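Local coordinates for proteasome assembly chaperone family protein (Pyrococcus furiosus DSM 3638, PDB 3WZ2) that is an archaeal homologue of proteasome-assembly chaperones that probably acts on the proteasome, perhaps as an activator, at residues G28-L40 with T181-V195. Numbering follows the deposited sequence.
Sequences GVGLVGHIAANFL and TFGDRPDPRAAANVV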
loop_
_atom_site.group_PDB
_atom_site.type_symbol
_atom_site.label_atom_id
_atom_site.label_comp_id
_atom_site.label_asym_id
_atom_site.label_seq_id
_atom_site.Cartn_x
_atom_site.Cartn_y
_atom_site.Cartn_z
ATOM N N GLY B 28 -16.763 19.625 -2.255
ATOM C CA GLY B 28 -16.982 19.502 -0.818
ATOM C C GLY B 28 -18.497 19.507 -0.614
ATOM O O GLY B 28 -19.247 19.296 -1.566
ATOM N N VAL B 29 -18.942 19.782 0.605
ATOM C CA VAL B 29 -20.348 19.597 0.984
ATOM C C VAL B 29 -21.255 20.449 0.107
ATOM O O VAL B 29 -20.990 21.623 -0.112
ATOM C CB VAL B 29 -20.623 20.140 2.436
ATOM C CG1 VAL B 29 -22.030 19.761 2.901
ATOM C CG2 VAL B 29 -19.599 19.672 3.467
ATOM N N GLY B 30 -22.319 19.849 -0.386
ATOM C CA GLY B 30 -23.270 20.509 -1.266
ATOM C C GLY B 30 -22.758 20.873 -2.627
ATOM O O GLY B 30 -23.475 21.505 -3.403
ATOM N N LEU B 31 -21.497 20.561 -2.902
ATOM C CA LEU B 31 -20.756 21.169 -4.010
ATOM C C LEU B 31 -20.929 22.691 -4.086
ATOM O O LEU B 31 -20.873 23.293 -5.145
ATOM C CB LEU B 31 -21.151 20.520 -5.308
ATOM C CG LEU B 31 -20.790 19.051 -5.450
ATOM C CD1 LEU B 31 -21.421 18.484 -6.708
ATOM C CD2 LEU B 31 -19.281 18.835 -5.516
ATOM N N VAL B 32 -21.042 23.321 -2.936
ATOM C CA VAL B 32 -21.296 24.747 -2.862
ATOM C C VAL B 32 -20.146 25.498 -3.462
ATOM O O VAL B 32 -20.325 26.368 -4.320
ATOM C CB VAL B 32 -21.572 25.192 -1.420
ATOM C CG1 VAL B 32 -21.734 26.682 -1.291
ATOM C CG2 VAL B 32 -22.825 24.504 -0.890
ATOM N N GLY B 33 -18.952 25.213 -2.988
ATOM C CA GLY B 33 -17.775 25.940 -3.479
ATOM C C GLY B 33 -17.503 25.657 -4.929
ATOM O O GLY B 33 -17.102 26.563 -5.679
ATOM N N HIS B 34 -17.703 24.401 -5.320
ATOM C CA HIS B 34 -17.517 23.975 -6.722
ATOM C C HIS B 34 -18.431 24.696 -7.700
ATOM O O HIS B 34 -17.999 25.253 -8.710
ATOM C CB HIS B 34 -17.762 22.481 -6.804
ATOM C CG HIS B 34 -17.592 21.920 -8.167
ATOM N ND1 HIS B 34 -16.353 21.618 -8.694
ATOM C CD2 HIS B 34 -18.503 21.577 -9.115
ATOM C CE1 HIS B 34 -16.502 21.164 -9.926
ATOM N NE2 HIS B 34 -17.794 21.103 -10.196
ATOM N N ILE B 35 -19.717 24.770 -7.361
ATOM C CA ILE B 35 -20.647 25.537 -8.197
ATOM C C ILE B 35 -20.270 27.020 -8.216
ATOM O O ILE B 35 -20.228 27.669 -9.262
ATOM C CB ILE B 35 -22.090 25.324 -7.671
ATOM C CG1 ILE B 35 -22.491 23.865 -7.887
ATOM C CG2 ILE B 35 -23.050 26.226 -8.395
ATOM C CD1 ILE B 35 -23.642 23.384 -7.029
ATOM N N ALA B 36 -20.014 27.582 -7.044
ATOM C CA ALA B 36 -19.709 29.006 -6.970
ATOM C C ALA B 36 -18.484 29.354 -7.821
ATOM O O ALA B 36 -18.462 30.347 -8.542
ATOM C CB ALA B 36 -19.481 29.397 -5.529
ATOM N N ALA B 37 -17.439 28.552 -7.712
ATOM C CA ALA B 37 -16.173 28.898 -8.357
ATOM C C ALA B 37 -16.247 28.732 -9.852
ATOM O O ALA B 37 -15.681 29.553 -10.584
ATOM C CB ALA B 37 -15.038 28.053 -7.790
ATOM N N ASN B 38 -16.919 27.682 -10.292
ATOM C CA ASN B 38 -17.179 27.488 -11.728
ATOM C C ASN B 38 -18.031 28.589 -12.316
ATOM O O ASN B 38 -17.693 29.151 -13.357
ATOM C CB ASN B 38 -17.816 26.140 -11.998
ATOM C CG ASN B 38 -16.786 25.019 -12.056
ATOM O OD1 ASN B 38 -16.137 24.824 -13.085
ATOM N ND2 ASN B 38 -16.592 24.308 -10.935
ATOM N N PHE B 39 -19.073 28.977 -11.592
ATOM C CA PHE B 39 -19.867 30.106 -12.016
ATOM C C PHE B 39 -19.026 31.357 -12.133
ATOM O O PHE B 39 -19.073 32.051 -13.135
ATOM C CB PHE B 39 -21.009 30.341 -11.051
ATOM C CG PHE B 39 -21.936 31.425 -11.494
ATOM C CD1 PHE B 39 -22.655 31.274 -12.677
ATOM C CD2 PHE B 39 -22.104 32.567 -10.751
ATOM C CE1 PHE B 39 -23.509 32.243 -13.099
ATOM C CE2 PHE B 39 -22.961 33.561 -11.183
ATOM C CZ PHE B 39 -23.669 33.391 -12.362
ATOM N N LEU B 40 -18.245 31.685 -11.107
ATOM C CA LEU B 40 -17.461 32.902 -11.197
ATOM C C LEU B 40 -16.464 32.913 -12.312
ATOM O O LEU B 40 -16.196 33.968 -12.877
ATOM C CB LEU B 40 -16.712 33.185 -9.916
ATOM C CG LEU B 40 -17.567 33.726 -8.788
ATOM C CD1 LEU B 40 -16.916 33.443 -7.450
ATOM C CD2 LEU B 40 -17.764 35.213 -8.983
ATOM N N THR B 181 -26.275 24.757 3.921
ATOM C CA THR B 181 -26.917 23.897 2.917
ATOM C C THR B 181 -27.431 22.644 3.628
ATOM O O THR B 181 -27.079 22.373 4.798
ATOM C CB THR B 181 -25.943 23.572 1.757
ATOM O OG1 THR B 181 -26.634 22.863 0.709
ATOM C CG2 THR B 181 -24.758 22.739 2.222
ATOM N N PHE B 182 -28.247 21.872 2.936
ATOM C CA PHE B 182 -28.825 20.642 3.497
ATOM C C PHE B 182 -27.717 19.755 4.032
ATOM O O PHE B 182 -27.730 19.326 5.181
ATOM C CB PHE B 182 -29.593 19.877 2.423
ATOM C CG PHE B 182 -30.648 20.693 1.726
ATOM C CD1 PHE B 182 -30.354 21.431 0.571
ATOM C CD2 PHE B 182 -31.947 20.714 2.216
ATOM C CE1 PHE B 182 -31.337 22.178 -0.081
ATOM C CE2 PHE B 182 -32.926 21.458 1.574
ATOM C CZ PHE B 182 -32.628 22.183 0.426
ATOM N N GLY B 183 -26.761 19.461 3.170
ATOM C CA GLY B 183 -25.657 18.573 3.533
ATOM C C GLY B 183 -25.514 17.359 2.642
ATOM O O GLY B 183 -24.526 16.645 2.724
ATOM N N ASP B 184 -26.482 17.119 1.774
ATOM C CA ASP B 184 -26.536 15.826 1.101
ATOM C C ASP B 184 -27.110 15.917 -0.284
ATOM O O ASP B 184 -27.559 14.934 -0.858
ATOM C CB ASP B 184 -27.218 14.771 1.995
ATOM C CG ASP B 184 -28.538 15.222 2.624
ATOM O OD1 ASP B 184 -29.054 14.434 3.443
ATOM O OD2 ASP B 184 -29.054 16.315 2.320
ATOM N N ARG B 185 -26.983 17.098 -0.871
ATOM C CA ARG B 185 -27.310 17.268 -2.272
ATOM C C ARG B 185 -26.552 18.444 -2.859
ATOM O O ARG B 185 -26.193 19.368 -2.139
ATOM C CB ARG B 185 -28.845 17.416 -2.469
ATOM C CG ARG B 185 -29.477 18.732 -1.990
ATOM C CD ARG B 185 -30.976 18.676 -1.565
ATOM N NE ARG B 185 -31.643 17.366 -1.702
ATOM C CZ ARG B 185 -32.248 16.883 -2.790
ATOM N NH1 ARG B 185 -32.350 17.588 -3.893
ATOM N NH2 ARG B 185 -32.807 15.677 -2.743
ATOM N N PRO B 186 -26.363 18.449 -4.182
ATOM C CA PRO B 186 -25.864 19.668 -4.797
ATOM C C PRO B 186 -26.772 20.843 -4.540
ATOM O O PRO B 186 -28.003 20.721 -4.652
ATOM C CB PRO B 186 -25.828 19.350 -6.303
ATOM C CG PRO B 186 -26.075 17.880 -6.414
ATOM C CD PRO B 186 -26.858 17.494 -5.190
ATOM N N ASP B 187 -26.183 21.987 -4.203
ATOM C CA ASP B 187 -26.972 23.163 -3.796
ATOM C C ASP B 187 -26.517 24.434 -4.491
ATOM O O ASP B 187 -25.743 25.228 -3.946
ATOM C CB ASP B 187 -26.971 23.317 -2.274
ATOM C CG ASP B 187 -28.043 24.300 -1.780
ATOM O OD1 ASP B 187 -28.617 25.045 -2.641
ATOM O OD2 ASP B 187 -28.278 24.308 -0.542
ATOM N N PRO B 188 -27.010 24.656 -5.697
ATOM C CA PRO B 188 -26.643 25.891 -6.391
ATOM C C PRO B 188 -27.177 27.160 -5.729
ATOM O O PRO B 188 -26.631 28.254 -5.970
ATOM C CB PRO B 188 -27.241 25.723 -7.798
ATOM C CG PRO B 188 -28.143 24.557 -7.719
ATOM C CD PRO B 188 -27.772 23.732 -6.533
ATOM N N ARG B 189 -28.211 27.038 -4.916
ATOM C CA ARG B 189 -28.757 28.214 -4.234
ATOM C C ARG B 189 -27.883 28.679 -3.109
ATOM O O ARG B 189 -27.672 29.862 -2.974
ATOM C CB ARG B 189 -30.155 27.942 -3.706
ATOM C CG ARG B 189 -31.117 27.822 -4.870
ATOM C CD ARG B 189 -32.514 27.457 -4.451
ATOM N NE ARG B 189 -33.029 26.633 -5.534
ATOM C CZ ARG B 189 -33.609 27.089 -6.639
ATOM N NH1 ARG B 189 -33.829 28.389 -6.828
ATOM N NH2 ARG B 189 -34.008 26.206 -7.541
ATOM N N ALA B 190 -27.323 27.743 -2.359
ATOM C CA ALA B 190 -26.267 28.054 -1.428
ATOM C C ALA B 190 -25.042 28.613 -2.119
ATOM O O ALA B 190 -24.481 29.604 -1.661
ATOM C CB ALA B 190 -25.888 26.821 -0.603
ATOM N N ALA B 191 -24.688 28.065 -3.277
ATOM C CA ALA B 191 -23.594 28.627 -4.055
ATOM C C ALA B 191 -23.847 30.086 -4.393
ATOM O O ALA B 191 -22.972 30.941 -4.296
ATOM C CB ALA B 191 -23.333 27.823 -5.301
ATOM N N ALA B 192 -25.056 30.376 -4.812
ATOM C CA ALA B 192 -25.438 31.738 -5.162
ATOM C C ALA B 192 -25.325 32.646 -3.967
ATOM O O ALA B 192 -24.854 33.763 -4.108
ATOM C CB ALA B 192 -26.862 31.768 -5.714
ATOM N N ASN B 193 -25.772 32.188 -2.792
ATOM C CA ASN B 193 -25.599 32.976 -1.579
ATOM C C ASN B 193 -24.115 33.324 -1.328
ATOM O O ASN B 193 -23.779 34.442 -0.935
ATOM C CB ASN B 193 -26.131 32.222 -0.347
ATOM C CG ASN B 193 -27.637 31.946 -0.409
ATOM O OD1 ASN B 193 -28.351 32.629 -1.108
ATOM N ND2 ASN B 193 -28.115 30.993 0.403
ATOM N N VAL B 194 -23.233 32.349 -1.555
ATOM C CA VAL B 194 -21.811 32.562 -1.349
ATOM C C VAL B 194 -21.235 33.533 -2.376
ATOM O O VAL B 194 -20.469 34.432 -2.034
ATOM C CB VAL B 194 -21.045 31.230 -1.368
ATOM C CG1 VAL B 194 -19.573 31.472 -1.456
ATOM C CG2 VAL B 194 -21.398 30.440 -0.117
ATOM N N VAL B 195 -21.638 33.393 -3.630
ATOM C CA VAL B 195 -21.192 34.328 -4.640
ATOM C C VAL B 195 -21.613 35.771 -4.330
ATOM O O VAL B 195 -20.813 36.685 -4.497
ATOM C CB VAL B 195 -21.696 33.953 -6.030
ATOM C CG1 VAL B 195 -21.396 35.062 -7.035
ATOM C CG2 VAL B 195 -21.059 32.659 -6.454
HETATM O O HOH W 1 -22.745 17.090 0.375
#
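Ala191 presses its methyl into the surface of helix 32-40, where two helices of the PAC2-family alpha/beta fold cross at -59° with their axes 8.0 Å apart. Small residues suit so close a crossing: Ala191 CB lies 3.5 Å from both Val32 O and Ile35 CG2, the latter tighter than usual for two carbons, and Ala36 CB meets Val195 CG2 at 3.7 Å. Val32 divides its two methyls over the near surface of the second helix and the strand end before it. CG1, anti to the backbone N (chi1 176°), runs over the backbone of Ala191 to Val194 CG2, while CG2 turns to Ala190 CB and the methyl of Thr181. Packing thins toward residue 40, where Val195 CG2 lies 4.4 Å from Phe39 CD2, at the ring edge; Leu211 of helix 209-213 also touches Phe39.

At the other end the loops are close at Gly30, whose O accepts from Asp187 N at 2.9 Å just where Asp187 N-caps helix 188-195. Arg185 O receives the CA-H of Gly30, and its guanidinium forms a salt bridge with Glu219. Glycine fits here because phi is positive and a beta carbon would collide with Val32 CG2. The looser, more exposed side has Val29 CG1 3.9 Å from Gly183 CA and a water joining Gly30 N to Gly183 O. An alanine in place of Asp187 would probably leave the first turn of its helix uncapped and the Thr181 hydroxyl without its carboxylate mate. Asp187 OD1 accepts from Ala190 N at 3.0 Å, the N-H coming from above the carboxylate plane; Asp187 OD2 takes Thr181 OG1 on its anti lone pair.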